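Local coordinates for ABC transporter substrate binding protein (Ribose) (Agrobacterium vitis, PDB 4WUT) that binds a sugar, here beta-D-fucopyranose, and probably serves as the solute-binding component that delivers carbohydrate to an ABC transporter, at residues A[114-119]-A[165-170]; A[142-147]-A[238-243]; A[25-30]-A[81-86]. One frame throughout, in Å; residues are numbered along the deposited sequence.

Overall arrangement
Contact 1 sits in the cleft between the two lobes, where the loop 114-119 of one meets the helix segment 165-170 of the other around the bound beta-D-fucopyranose. Contacts 2 and 3 lie farther from the cleft, one in each lobe, on opposite sides of the chain's centre, their own centres about 41 Å apart. Each is roughly equidistant from the pocket contact: the centre of contact 2 is about 23 Å from that of contact 1, and the centre of contact 3 about 22 Å. In contact 2 a helix packs on a strand, while contact 3 pairs two parallel strands. The side chains of Ile242 and Ile29 are about 12 Å and 13 Å from the sugar.

Contact 1: A[114-119]-A[165-170]; sequences DSMLSK and SEIGRV. With FCB (beta-D-fucopyranose), chain E.
Two serine torsions set up the meeting of Ser115 and Ser165. At Ser115, chi1 of -79° lays OG beside its own backbone N; at Ser165, chi1 of 58° holds OG between backbone N and carbonyl carbon, so that it looks toward both Ser115 and the sugar. The amide of Ser165 gives its hydrogen to Ser115 OG over 3.2 Å in a moderately bent bond. The two hydroxyl oxygens approach as well, but their bond is weak: the same proton has FCB O3 within reach, 3.0 Å from Ser165 OG, and which acceptor takes it is not settled. The strongest polar partner of Ser165 OG is the hydroxyl of Tyr159. Ser115 OG in turn donates to Asp114 OD2 at 2.8 Å, arriving from above the carboxylate plane, and is also bonded to Lys31 NZ.

This is the sugar cleft of a type I periplasmic binding protein, with one lobe on each side of the ligand. From one lobe Asp114 holds two hydroxyls: its OD1 accepts from FCB O2 at 2.6 Å and its OD2 from FCB O3, the latter bond very short. From the helix 164-180 of the other lobe, Arg169 reaches the ligand on a chain that bends at chi3. Its guanidinium presents an edge to the sugar, with NH1 donating to FCB O1 and NH2 to FCB O2, each over 2.9 Å and fairly straight. Its rotation is fixed further by Ala218 O, bonded to NH1, and Asn133 OD1, bonded to NH2. FCB O2 thus bridges the two lobes, gripped by Asp114 and Arg169, an opposite-charge pair whose proximity probably polarises that hydroxyl. Toward the outside, the selenium of Met116 brushes Ile167 CD1 at 4.5 Å.

Contact 2: A[142-147]-A[238-243]; sequences KAMIQK and KLVAIG
Met144, a selenomethionine, reaches from its helix toward Val240 and Ile242 on the strand. Its CB rests 4.0 Å from Ile242 CD1. CG stands opposite the backbone N (chi1 -178°) and takes the chain past the isoleucine toward Val240. Bends at chi2 and chi3 then fold the end over the strand: SE comes 3.9 Å from Val240 CG1 and 3.7 Å from Val240 O, and CE lies near that same carbonyl oxygen. The selenomethionine and Val240 side chains lie alongside each other, running opposite ways, and Phe216 on the next strand adds a further neighbour for Met144.

In the three-layer alpha/beta/alpha architecture of this lobe, helix 133-148 covers one face of the parallel strands. The helix segment runs nearly antiparallel to strand 240-243, at 167°, and the two axes come within 9.0 Å. Val240 and Ile242 both point toward the helix, while their backbones are hydrogen-bonded to the neighbouring strand 214-217.

Ile242 CD1 plugs into the helix surface, tight against Ala143 CB at 3.5 Å and 3.3 Å from Met144 N. At the other end of the strand segment, the aliphatic part of Lys147 lies across Val240. Its CG approaches Val240 CG2 so closely that the exact distance is doubtful; bends at chi2 and chi4 curl the chain round that methyl, so that NZ comes back to 4.0 Å from Val240 CG2.

Contact 3: A[25-30]-A[81-86]; sequences EIAVIV and RKVDAI
Glu25 and Arg81 meet side-on, with the arginine using two nitrogens and the glutamate both oxygens. Arg81 NE donates to Glu25 OE1 at 3.1 Å, and Arg81 NH2 to Glu25 OE2 at 2.9 Å, making a paired salt bridge. Both donors reach the syn side of the carboxylate, somewhat out of its plane, and the two flat groups are turned 21° against each other. Neither end relies on the pair alone: Glu25 OE2 is also bonded to Thr58 OG1, and Arg81 NH2 has a weak bond to Gln60 OE1. Val83 CG1 packs against the carboxylate end of Glu25, 3.6 Å from OE1.

The backbone of Glu25 is satisfied on both sides of its CA. Its carbonyl takes the amide of Asp84 at 2.8 Å, in a bond bent at the hydrogen, and its N donates to a water 3.2 Å away that in turn donates to Lys82 O and Asp84 OD1.

Strand 25-29 lies between 56-60 and 85-88, the 2-1-3 order of a Rossmann-like sheet, and helix 68-80 makes the crossover between those flanking strands. The parallel pairing proper begins with Ile26 beside Ala85. Ala27 N donates to Ala85 O at 2.9 Å, while Ala27 O accepts a CA-H contact from Ile86 at 3.3 Å. The next backbone bond joins Ala27 to Leu87, and Ile26 turns its own backbone bonds to Thr56 and Thr58. Helix 267-282 covers the Ile26 and Ala85 face; helix 68-80 packs against Ile29 and Ile86 on the other.

Contact 1: A[114-119]-A[165-170]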
ATOM      1  N   ASP A 114      -4.432  -3.579   4.841  1.00  9.22           N
ATOM      2  CA  ASP A 114      -3.804  -2.637   3.915  1.00 10.48           C
ATOM      3  C   ASP A 114      -4.699  -1.514   3.409  1.00 10.74           C
ATOM      4  O   ASP A 114      -4.344  -0.335   3.501  1.00 11.26           O
ATOM      5  CB  ASP A 114      -3.185  -3.358   2.718  1.00 10.87           C
ATOM      6  CG  ASP A 114      -2.638  -2.395   1.712  1.00 11.51           C
ATOM      7  OD1 ASP A 114      -1.558  -1.813   1.974  1.00 12.65           O
ATOM      8  OD2 ASP A 114      -3.290  -2.164   0.659  1.00 11.47           O
ATOM      9  N   SER A 115      -5.854  -1.878   2.860  1.00  9.38           N
ATOM     10  CA  SER A 115      -6.720  -0.930   2.173  1.00 11.08           C
ATOM     11  C   SER A 115      -8.107  -1.035   2.780  1.00 11.53           C
ATOM     12  O   SER A 115      -8.671  -2.123   2.891  1.00 10.37           O
ATOM     13  CB  SER A 115      -6.804  -1.271   0.690  1.00 10.54           C
ATOM     14  OG  SER A 115      -5.666  -0.822   0.009  1.00 16.82           O
HETATM   15  N   MSE A 116      -8.646   0.097   3.199  1.00 11.42           N
HETATM   16  CA  MSE A 116      -9.933   0.126   3.867  1.00 12.24           C
HETATM   17  C   MSE A 116     -11.101  -0.327   3.002  1.00 12.54           C
HETATM   18  O   MSE A 116     -11.058  -0.282   1.758  1.00 12.55           O
HETATM   19  CB  MSE A 116     -10.232   1.549   4.366  1.00 13.73           C
HETATM   20  CG  MSE A 116     -10.104   2.612   3.321  1.00 14.50           C
HETATM   21 SE   MSE A 116     -10.948   4.308   3.836  1.00 30.83          SE
HETATM   22  CE  MSE A 116     -12.837   3.771   3.834  1.00 28.15           C
ATOM     23  N   LEU A 117     -12.132  -0.776   3.700  1.00 12.96           N
ATOM     24  CA  LEU A 117     -13.475  -0.878   3.138  1.00 13.85           C
ATOM     25  C   LEU A 117     -14.310   0.311   3.569  1.00 15.67           C
ATOM     26  O   LEU A 117     -14.031   0.946   4.588  1.00 16.21           O
ATOM     27  CB  LEU A 117     -14.181  -2.129   3.641  1.00 13.48           C
ATOM     28  CG  LEU A 117     -13.804  -3.475   3.047  1.00 13.27           C
ATOM     29  CD1 LEU A 117     -14.680  -4.570   3.636  1.00 12.33           C
ATOM     30  CD2 LEU A 117     -13.905  -3.478   1.504  1.00 12.41           C
ATOM     31  N   SER A 118     -15.368   0.587   2.824  1.00 16.89           N
ATOM     32  CA  SER A 118     -16.324   1.614   3.166  1.00 19.03           C
ATOM     33  C   SER A 118     -16.878   1.448   4.584  1.00 19.67           C
ATOM     34  O   SER A 118     -16.943   0.337   5.108  1.00 18.60           O
ATOM     35  CB  SER A 118     -17.481   1.523   2.174  1.00 20.20           C
ATOM     36  OG  SER A 118     -18.536   2.378   2.537  1.00 22.56           O
ATOM     37  N   LYS A 119     -17.290   2.561   5.179  1.00 23.91           N
ATOM     38  CA  LYS A 119     -18.027   2.549   6.456  1.00 30.18           C
ATOM     39  C   LYS A 119     -19.237   1.615   6.412  1.00 30.38           C
ATOM     40  O   LYS A 119     -19.561   0.950   7.396  1.00 32.52           O
ATOM     41  CB  LYS A 119     -18.496   3.961   6.791  1.00 33.59           C
ATOM     42  CG  LYS A 119     -17.373   4.954   7.014  1.00 43.96           C
ATOM     43  CD  LYS A 119     -16.816   4.884   8.439  1.00 48.94           C
ATOM     44  CE  LYS A 119     -17.857   5.276   9.480  1.00 49.48           C
ATOM     45  NZ  LYS A 119     -17.270   5.440  10.852  1.00 49.88           N
ATOM     46  N   SER A 165      -6.260   2.320   0.471  1.00  9.40           N
ATOM     47  CA  SER A 165      -5.021   2.936   1.000  1.00  7.53           C
ATOM     48  C   SER A 165      -4.729   4.280   0.310  1.00 12.75           C
ATOM     49  O   SER A 165      -4.155   5.198   0.913  1.00 12.78           O
ATOM     50  CB  SER A 165      -3.853   1.989   0.822  1.00  8.81           C
ATOM     51  OG  SER A 165      -3.692   1.652  -0.547  1.00  9.80           O
ATOM     52  N   GLU A 166      -5.157   4.407  -0.936  1.00  9.61           N
ATOM     53  CA  GLU A 166      -4.852   5.576  -1.750  1.00  7.68           C
ATOM     54  C   GLU A 166      -5.578   6.824  -1.242  1.00 10.18           C
ATOM     55  O   GLU A 166      -5.025   7.917  -1.266  1.00 10.89           O
ATOM     56  CB  GLU A 166      -5.258   5.316  -3.207  1.00  8.39           C
ATOM     57  CG  GLU A 166      -4.693   6.293  -4.214  1.00 11.22           C
ATOM     58  CD  GLU A 166      -5.581   7.509  -4.497  1.00 10.58           C
ATOM     59  OE1 GLU A 166      -6.786   7.481  -4.148  1.00 11.12           O
ATOM     60  OE2 GLU A 166      -5.069   8.496  -5.083  1.00 10.06           O
ATOM     61  N   ILE A 167      -6.830   6.671  -0.827  1.00 10.96           N
ATOM     62  CA  ILE A 167      -7.641   7.811  -0.378  1.00 12.29           C
ATOM     63  C   ILE A 167      -6.959   8.595   0.744  1.00 12.32           C
ATOM     64  O   ILE A 167      -6.776   9.813   0.659  1.00 12.92           O
ATOM     65  CB  ILE A 167      -8.987   7.338   0.176  1.00 13.88           C
ATOM     66  CG1 ILE A 167      -9.797   6.613  -0.897  1.00 14.73           C
ATOM     67  CG2 ILE A 167      -9.772   8.525   0.747  1.00 15.70           C
ATOM     68  CD1 ILE A 167     -11.043   5.914  -0.348  1.00 21.38           C
ATOM     69  N   GLY A 168      -6.595   7.882   1.808  1.00 14.01           N
ATOM     70  CA  GLY A 168      -5.981   8.505   2.956  1.00 15.53           C
ATOM     71  C   GLY A 168      -4.568   8.955   2.661  1.00 12.60           C
ATOM     72  O   GLY A 168      -4.155  10.020   3.085  1.00 12.73           O
ATOM     73  N   ARG A 169      -3.817   8.140   1.935  1.00 10.65           N
ATOM     74  CA  ARG A 169      -2.407   8.410   1.716  1.00 10.86           C
ATOM     75  C   ARG A 169      -2.231   9.665   0.858  1.00  9.49           C
ATOM     76  O   ARG A 169      -1.514  10.619   1.195  1.00 10.74           O
ATOM     77  CB  ARG A 169      -1.782   7.208   1.015  1.00 10.97           C
ATOM     78  CG  ARG A 169      -0.291   7.281   0.940  1.00  9.87           C
ATOM     79  CD  ARG A 169       0.276   6.030   0.325  1.00 10.22           C
ATOM     80  NE  ARG A 169      -0.070   4.856   1.103  1.00 10.35           N
ATOM     81  CZ  ARG A 169       0.166   3.600   0.746  1.00 11.56           C
ATOM     82  NH1 ARG A 169       0.789   3.312  -0.403  1.00  9.65           N
ATOM     83  NH2 ARG A 169      -0.201   2.623   1.543  1.00 11.80           N
ATOM     84  N   VAL A 170      -2.916   9.676  -0.273  1.00  9.43           N
ATOM     85  CA  VAL A 170      -2.778  10.783  -1.188  1.00  9.56           C
ATOM     86  C   VAL A 170      -3.555  11.998  -0.665  1.00 12.39           C
ATOM     87  O   VAL A 170      -3.123  13.127  -0.804  1.00 13.20           O
ATOM     88  CB  VAL A 170      -3.181  10.371  -2.622  1.00 10.78           C
ATOM     89  CG1 VAL A 170      -3.227  11.583  -3.553  1.00 14.19           C
ATOM     90  CG2 VAL A 170      -2.200   9.324  -3.122  1.00 10.38           C
TER
HETATM   91  C1  FCB E 404       1.271  -0.504  -1.229  1.00  6.39           C
HETATM   92  C2  FCB E 404      -0.211  -0.248  -0.996  1.00 12.22           C
HETATM   93  C3  FCB E 404      -1.014  -1.348  -1.433  1.00 13.19           C
HETATM   94  C4  FCB E 404      -0.680  -1.722  -2.902  1.00 13.17           C
HETATM   95  C5  FCB E 404       0.862  -1.910  -2.938  1.00 12.00           C
HETATM   96  C6  FCB E 404       1.377  -2.294  -4.356  1.00 13.06           C
HETATM   97  O1  FCB E 404       1.877   0.692  -1.075  1.00 10.01           O
HETATM   98  O2  FCB E 404      -0.372  -0.083   0.441  1.00 11.33           O
HETATM   99  O3  FCB E 404      -2.397  -0.927  -1.307  1.00 13.33           O
HETATM  100  O4  FCB E 404      -1.142  -0.704  -3.825  1.00 15.67           O
HETATM  101  O5  FCB E 404       1.487  -0.747  -2.612  1.00 14.30           O

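Contact 2: A[142-147]-A[238-243]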
ATOM      1  N   LYS A 142       5.582  16.382   4.682  1.00 13.43           N
ATOM      2  CA  LYS A 142       6.510  17.118   5.513  1.00 14.43           C
ATOM      3  C   LYS A 142       7.944  16.940   5.018  1.00 14.48           C
ATOM      4  O   LYS A 142       8.706  17.907   4.957  1.00 15.09           O
ATOM      5  CB  LYS A 142       6.408  16.665   6.957  1.00 15.23           C
ATOM      6  CG  LYS A 142       7.201  17.565   7.867  1.00 22.80           C
ATOM      7  CD  LYS A 142       7.117  17.156   9.308  1.00 27.18           C
ATOM      8  CE  LYS A 142       7.851  18.175  10.144  1.00 31.67           C
ATOM      9  NZ  LYS A 142       7.713  17.922  11.605  1.00 35.56           N
ATOM     10  N   ALA A 143       8.310  15.710   4.666  1.00 14.01           N
ATOM     11  CA  ALA A 143       9.629  15.427   4.091  1.00 14.22           C
ATOM     12  C   ALA A 143       9.846  16.217   2.808  1.00 13.92           C
ATOM     13  O   ALA A 143      10.939  16.722   2.545  1.00 14.54           O
ATOM     14  CB  ALA A 143       9.788  13.933   3.806  1.00 13.85           C
HETATM   15  N   MSE A 144       8.807  16.290   1.990  1.00 13.12           N
HETATM   16  CA  MSE A 144       8.873  17.042   0.754  1.00 12.99           C
HETATM   17  C   MSE A 144       9.150  18.517   1.012  1.00 13.74           C
HETATM   18  O   MSE A 144      10.088  19.080   0.463  1.00 14.24           O
HETATM   19  CB  MSE A 144       7.556  16.880  -0.023  1.00 12.23           C
HETATM   20  CG  MSE A 144       7.552  17.591  -1.344  1.00 12.26           C
HETATM   21 SE   MSE A 144       8.717  16.743  -2.675  1.00 22.30          SE
HETATM   22  CE  MSE A 144       7.551  15.259  -3.141  1.00 12.83           C
ATOM     23  N   ILE A 145       8.340  19.130   1.873  1.00 14.00           N
ATOM     24  CA  ILE A 145       8.506  20.554   2.178  1.00 14.88           C
ATOM     25  C   ILE A 145       9.874  20.870   2.781  1.00 15.79           C
ATOM     26  O   ILE A 145      10.489  21.879   2.431  1.00 16.44           O
ATOM     27  CB  ILE A 145       7.336  21.043   3.064  1.00 15.21           C
ATOM     28  CG1 ILE A 145       6.077  21.124   2.197  1.00 14.67           C
ATOM     29  CG2 ILE A 145       7.651  22.380   3.680  1.00 16.39           C
ATOM     30  CD1 ILE A 145       4.806  21.271   2.994  1.00 17.77           C
ATOM     31  N   GLN A 146      10.370  20.014   3.659  1.00 15.98           N
ATOM     32  CA  GLN A 146      11.633  20.302   4.302  1.00 17.07           C
ATOM     33  C   GLN A 146      12.777  20.346   3.305  1.00 17.26           C
ATOM     34  O   GLN A 146      13.745  21.065   3.507  1.00 18.30           O
ATOM     35  CB  GLN A 146      11.853  19.308   5.438  1.00 18.16           C
ATOM     36  CG  GLN A 146      10.830  19.542   6.560  1.00 20.61           C
ATOM     37  CD  GLN A 146      10.867  20.970   7.078  1.00 22.31           C
ATOM     38  OE1 GLN A 146       9.857  21.675   7.120  1.00 30.21           O
ATOM     39  NE2 GLN A 146      12.041  21.400   7.411  1.00 22.14           N
ATOM     40  N   LYS A 147      12.646  19.642   2.179  1.00 16.42           N
ATOM     41  CA  LYS A 147      13.710  19.643   1.206  1.00 16.80           C
ATOM     42  C   LYS A 147      13.448  20.645   0.088  1.00 16.73           C
ATOM     43  O   LYS A 147      14.387  21.305  -0.384  1.00 23.46           O
ATOM     44  CB  LYS A 147      13.942  18.228   0.653  1.00 17.65           C
ATOM     45  CG  LYS A 147      15.014  18.131  -0.383  1.00 28.27           C
ATOM     46  CD  LYS A 147      16.406  18.232   0.194  1.00 33.53           C
ATOM     47  CE  LYS A 147      17.429  18.415  -0.928  1.00 40.03           C
ATOM     48  NZ  LYS A 147      17.134  19.643  -1.752  1.00 44.58           N
ATOM     49  N   LYS A 238      18.118  16.202  -9.209  1.00 16.91           N
ATOM     50  CA  LYS A 238      17.799  17.554  -9.690  1.00 19.51           C
ATOM     51  C   LYS A 238      16.365  17.969  -9.356  1.00 21.00           C
ATOM     52  O   LYS A 238      15.926  19.067  -9.701  1.00 26.62           O
ATOM     53  CB  LYS A 238      18.004  17.662 -11.197  1.00 20.54           C
ATOM     54  CG  LYS A 238      19.430  17.413 -11.643  1.00 23.98           C
ATOM     55  CD  LYS A 238      19.598  17.707 -13.122  1.00 31.54           C
ATOM     56  CE  LYS A 238      20.992  17.353 -13.613  1.00 32.27           C
ATOM     57  NZ  LYS A 238      22.041  18.076 -12.849  1.00 37.64           N
ATOM     58  N   LEU A 239      15.642  17.067  -8.714  1.00 15.84           N
ATOM     59  CA  LEU A 239      14.382  17.388  -8.057  1.00 13.17           C
ATOM     60  C   LEU A 239      14.223  16.386  -6.933  1.00 15.33           C
ATOM     61  O   LEU A 239      14.900  15.358  -6.906  1.00 17.09           O
ATOM     62  CB  LEU A 239      13.181  17.360  -9.011  1.00 15.04           C
ATOM     63  CG  LEU A 239      12.626  16.021  -9.495  1.00 13.37           C
ATOM     64  CD1 LEU A 239      11.290  16.263 -10.198  1.00 16.02           C
ATOM     65  CD2 LEU A 239      13.626  15.349 -10.425  1.00 22.10           C
ATOM     66  N   VAL A 240      13.339  16.704  -5.993  1.00 12.54           N
ATOM     67  CA  VAL A 240      13.160  15.917  -4.792  1.00 12.05           C
ATOM     68  C   VAL A 240      12.065  14.883  -5.016  1.00 13.66           C
ATOM     69  O   VAL A 240      10.906  15.220  -5.209  1.00 15.15           O
ATOM     70  CB  VAL A 240      12.774  16.826  -3.608  1.00 15.35           C
ATOM     71  CG1 VAL A 240      12.554  16.018  -2.341  1.00 15.83           C
ATOM     72  CG2 VAL A 240      13.857  17.895  -3.363  1.00 15.99           C
ATOM     73  N   ALA A 241      12.445  13.624  -4.950  1.00 11.34           N
ATOM     74  CA  ALA A 241      11.520  12.535  -5.149  1.00  9.77           C
ATOM     75  C   ALA A 241      11.292  11.745  -3.857  1.00 10.19           C
ATOM     76  O   ALA A 241      12.264  11.369  -3.152  1.00 11.37           O
ATOM     77  CB  ALA A 241      12.038  11.622  -6.247  1.00 11.21           C
ATOM     78  N   ILE A 242      10.022  11.532  -3.517  1.00 10.30           N
ATOM     79  CA  ILE A 242       9.652  10.775  -2.334  1.00 11.66           C
ATOM     80  C   ILE A 242       8.753   9.619  -2.741  1.00 11.02           C
ATOM     81  O   ILE A 242       7.829   9.827  -3.502  1.00 10.10           O
ATOM     82  CB  ILE A 242       9.000  11.688  -1.279  1.00 12.88           C
ATOM     83  CG1 ILE A 242      10.057  12.718  -0.817  1.00 20.94           C
ATOM     84  CG2 ILE A 242       8.453  10.881  -0.115  1.00 11.13           C
ATOM     85  CD1 ILE A 242       9.673  13.561   0.349  1.00 32.10           C
ATOM     86  N   GLY A 243       9.049   8.420  -2.249  1.00 11.97           N
ATOM     87  CA  GLY A 243       8.253   7.258  -2.597  1.00 10.37           C
ATOM     88  C   GLY A 243       7.576   6.604  -1.411  1.00 10.88           C
ATOM     89  O   GLY A 243       7.638   7.106  -0.289  1.00 11.80           O
TER

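Contact 3: A[25-30]-A[81-86]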
ATOM      1  N   GLU A  25      -9.238 -24.276   5.237  1.00 22.89           N
ATOM      2  CA  GLU A  25      -8.610 -23.221   4.446  1.00 19.69           C
ATOM      3  C   GLU A  25      -8.829 -21.819   4.996  1.00 19.04           C
ATOM      4  O   GLU A  25      -9.959 -21.410   5.263  1.00 21.34           O
ATOM      5  CB  GLU A  25      -9.134 -23.247   3.005  1.00 20.81           C
ATOM      6  CG  GLU A  25      -8.536 -22.167   2.125  1.00 20.77           C
ATOM      7  CD  GLU A  25      -9.040 -22.190   0.693  1.00 22.67           C
ATOM      8  OE1 GLU A  25      -9.804 -23.114   0.325  1.00 21.54           O
ATOM      9  OE2 GLU A  25      -8.673 -21.259  -0.059  1.00 21.40           O
ATOM     10  N   ILE A  26      -7.740 -21.076   5.140  1.00 18.82           N
ATOM     11  CA  ILE A  26      -7.804 -19.630   5.331  1.00 18.92           C
ATOM     12  C   ILE A  26      -7.395 -18.973   4.004  1.00 21.74           C
ATOM     13  O   ILE A  26      -6.261 -19.109   3.579  1.00 19.42           O
ATOM     14  CB  ILE A  26      -6.872 -19.187   6.460  1.00 23.06           C
ATOM     15  CG1 ILE A  26      -7.369 -19.746   7.804  1.00 23.33           C
ATOM     16  CG2 ILE A  26      -6.795 -17.677   6.522  1.00 21.46           C
ATOM     17  CD1 ILE A  26      -6.487 -19.388   8.970  1.00 27.80           C
ATOM     18  N   ALA A  27      -8.324 -18.298   3.339  1.00 15.45           N
ATOM     19  CA  ALA A  27      -8.064 -17.743   2.014  1.00 16.66           C
ATOM     20  C   ALA A  27      -7.506 -16.334   2.140  1.00 16.26           C
ATOM     21  O   ALA A  27      -8.188 -15.434   2.622  1.00 14.72           O
ATOM     22  CB  ALA A  27      -9.345 -17.746   1.172  1.00 19.08           C
ATOM     23  N   VAL A  28      -6.253 -16.159   1.725  1.00 12.99           N
ATOM     24  CA  VAL A  28      -5.656 -14.841   1.651  1.00 14.68           C
ATOM     25  C   VAL A  28      -5.821 -14.329   0.230  1.00 13.28           C
ATOM     26  O   VAL A  28      -5.375 -14.979  -0.730  1.00 14.25           O
ATOM     27  CB  VAL A  28      -4.174 -14.879   2.024  1.00 17.46           C
ATOM     28  CG1 VAL A  28      -3.596 -13.474   2.005  1.00 14.59           C
ATOM     29  CG2 VAL A  28      -3.989 -15.533   3.386  1.00 17.08           C
ATOM     30  N   ILE A  29      -6.486 -13.188   0.113  1.00 10.42           N
ATOM     31  CA  ILE A  29      -6.822 -12.605  -1.175  1.00  9.80           C
ATOM     32  C   ILE A  29      -6.306 -11.176  -1.234  1.00 13.35           C
ATOM     33  O   ILE A  29      -6.726 -10.303  -0.448  1.00 11.06           O
ATOM     34  CB  ILE A  29      -8.355 -12.658  -1.435  1.00  9.94           C
ATOM     35  CG1 ILE A  29      -8.832 -14.106  -1.470  1.00 11.46           C
ATOM     36  CG2 ILE A  29      -8.708 -11.919  -2.746  1.00 11.79           C
ATOM     37  CD1 ILE A  29     -10.349 -14.266  -1.478  1.00 12.76           C
ATOM     38  N   VAL A  30      -5.362 -10.935  -2.138  1.00 12.18           N
ATOM     39  CA  VAL A  30      -4.713  -9.644  -2.228  1.00 11.16           C
ATOM     40  C   VAL A  30      -4.954  -8.992  -3.580  1.00  8.42           C
ATOM     41  O   VAL A  30      -5.620  -9.576  -4.435  1.00 10.49           O
ATOM     42  CB  VAL A  30      -3.195  -9.748  -1.939  1.00 12.64           C
ATOM     43  CG1 VAL A  30      -2.960 -10.211  -0.487  1.00 16.17           C
ATOM     44  CG2 VAL A  30      -2.501 -10.655  -2.919  1.00 13.59           C
ATOM     45  N   ARG A  81     -17.152 -21.860  -1.513  1.00 16.46           N
ATOM     46  CA  ARG A  81     -16.489 -23.107  -1.143  1.00 20.69           C
ATOM     47  C   ARG A  81     -16.288 -23.259   0.367  1.00 24.12           C
ATOM     48  O   ARG A  81     -15.653 -24.214   0.812  1.00 23.54           O
ATOM     49  CB  ARG A  81     -15.176 -23.310  -1.916  1.00 20.33           C
ATOM     50  CG  ARG A  81     -14.019 -22.483  -1.490  1.00 18.40           C
ATOM     51  CD  ARG A  81     -12.736 -22.855  -2.245  1.00 21.35           C
ATOM     52  NE  ARG A  81     -11.664 -21.947  -1.869  1.00 17.94           N
ATOM     53  CZ  ARG A  81     -11.402 -20.798  -2.485  1.00 15.40           C
ATOM     54  NH1 ARG A  81     -12.118 -20.414  -3.541  1.00 17.11           N
ATOM     55  NH2 ARG A  81     -10.424 -20.020  -2.035  1.00 17.49           N
ATOM     56  N   LYS A  82     -16.857 -22.328   1.131  1.00 19.84           N
ATOM     57  CA  LYS A  82     -16.961 -22.441   2.581  1.00 24.63           C
ATOM     58  C   LYS A  82     -15.621 -22.519   3.283  1.00 20.92           C
ATOM     59  O   LYS A  82     -15.407 -23.377   4.147  1.00 23.34           O
ATOM     60  CB  LYS A  82     -17.819 -23.647   2.963  1.00 26.56           C
ATOM     61  CG  LYS A  82     -19.253 -23.279   3.220  1.00 33.71           C
ATOM     62  CD  LYS A  82     -20.082 -23.306   1.956  1.00 37.78           C
ATOM     63  CE  LYS A  82     -21.294 -24.221   2.138  1.00 36.34           C
ATOM     64  NZ  LYS A  82     -21.459 -25.182   1.017  1.00 42.77           N
ATOM     65  N   VAL A  83     -14.724 -21.615   2.909  1.00 16.36           N
ATOM     66  CA  VAL A  83     -13.441 -21.500   3.585  1.00 16.67           C
ATOM     67  C   VAL A  83     -13.698 -21.134   5.033  1.00 19.24           C
ATOM     68  O   VAL A  83     -14.768 -20.620   5.387  1.00 17.81           O
ATOM     69  CB  VAL A  83     -12.527 -20.435   2.925  1.00 15.61           C
ATOM     70  CG1 VAL A  83     -12.251 -20.784   1.455  1.00 15.37           C
ATOM     71  CG2 VAL A  83     -13.126 -19.053   3.017  1.00 13.92           C
ATOM     72  N   ASP A  84     -12.732 -21.436   5.888  1.00 17.47           N
ATOM     73  CA  ASP A  84     -12.884 -21.152   7.312  1.00 17.36           C
ATOM     74  C   ASP A  84     -12.800 -19.655   7.613  1.00 16.22           C
ATOM     75  O   ASP A  84     -13.413 -19.192   8.565  1.00 19.08           O
ATOM     76  CB  ASP A  84     -11.820 -21.883   8.138  1.00 21.33           C
ATOM     77  CG  ASP A  84     -12.010 -23.384   8.154  1.00 25.46           C
ATOM     78  OD1 ASP A  84     -13.053 -23.875   7.673  1.00 30.12           O
ATOM     79  OD2 ASP A  84     -11.104 -24.067   8.672  1.00 34.92           O
ATOM     80  N   ALA A  85     -12.028 -18.911   6.813  1.00 14.87           N
ATOM     81  CA  ALA A  85     -11.776 -17.481   7.067  1.00 13.90           C
ATOM     82  C   ALA A  85     -11.147 -16.826   5.848  1.00 13.73           C
ATOM     83  O   ALA A  85     -10.591 -17.502   4.990  1.00 13.97           O
ATOM     84  CB  ALA A  85     -10.846 -17.297   8.271  1.00 16.72           C
ATOM     85  N   ILE A  86     -11.223 -15.510   5.809  1.00 12.51           N
ATOM     86  CA  ILE A  86     -10.723 -14.734   4.687  1.00 11.86           C
ATOM     87  C   ILE A  86      -9.890 -13.573   5.197  1.00 13.88           C
ATOM     88  O   ILE A  86     -10.315 -12.819   6.073  1.00 13.00           O
ATOM     89  CB  ILE A  86     -11.877 -14.180   3.821  1.00 11.50           C
ATOM     90  CG1 ILE A  86     -12.678 -15.339   3.224  1.00 13.62           C
ATOM     91  CG2 ILE A  86     -11.329 -13.197   2.752  1.00 11.33           C
ATOM     92  CD1 ILE A  86     -13.961 -14.913   2.542  1.00 14.07           C
TER
HETATM   93  O   HOH W   1     -12.409 -24.643   4.629  1.00 36.20           O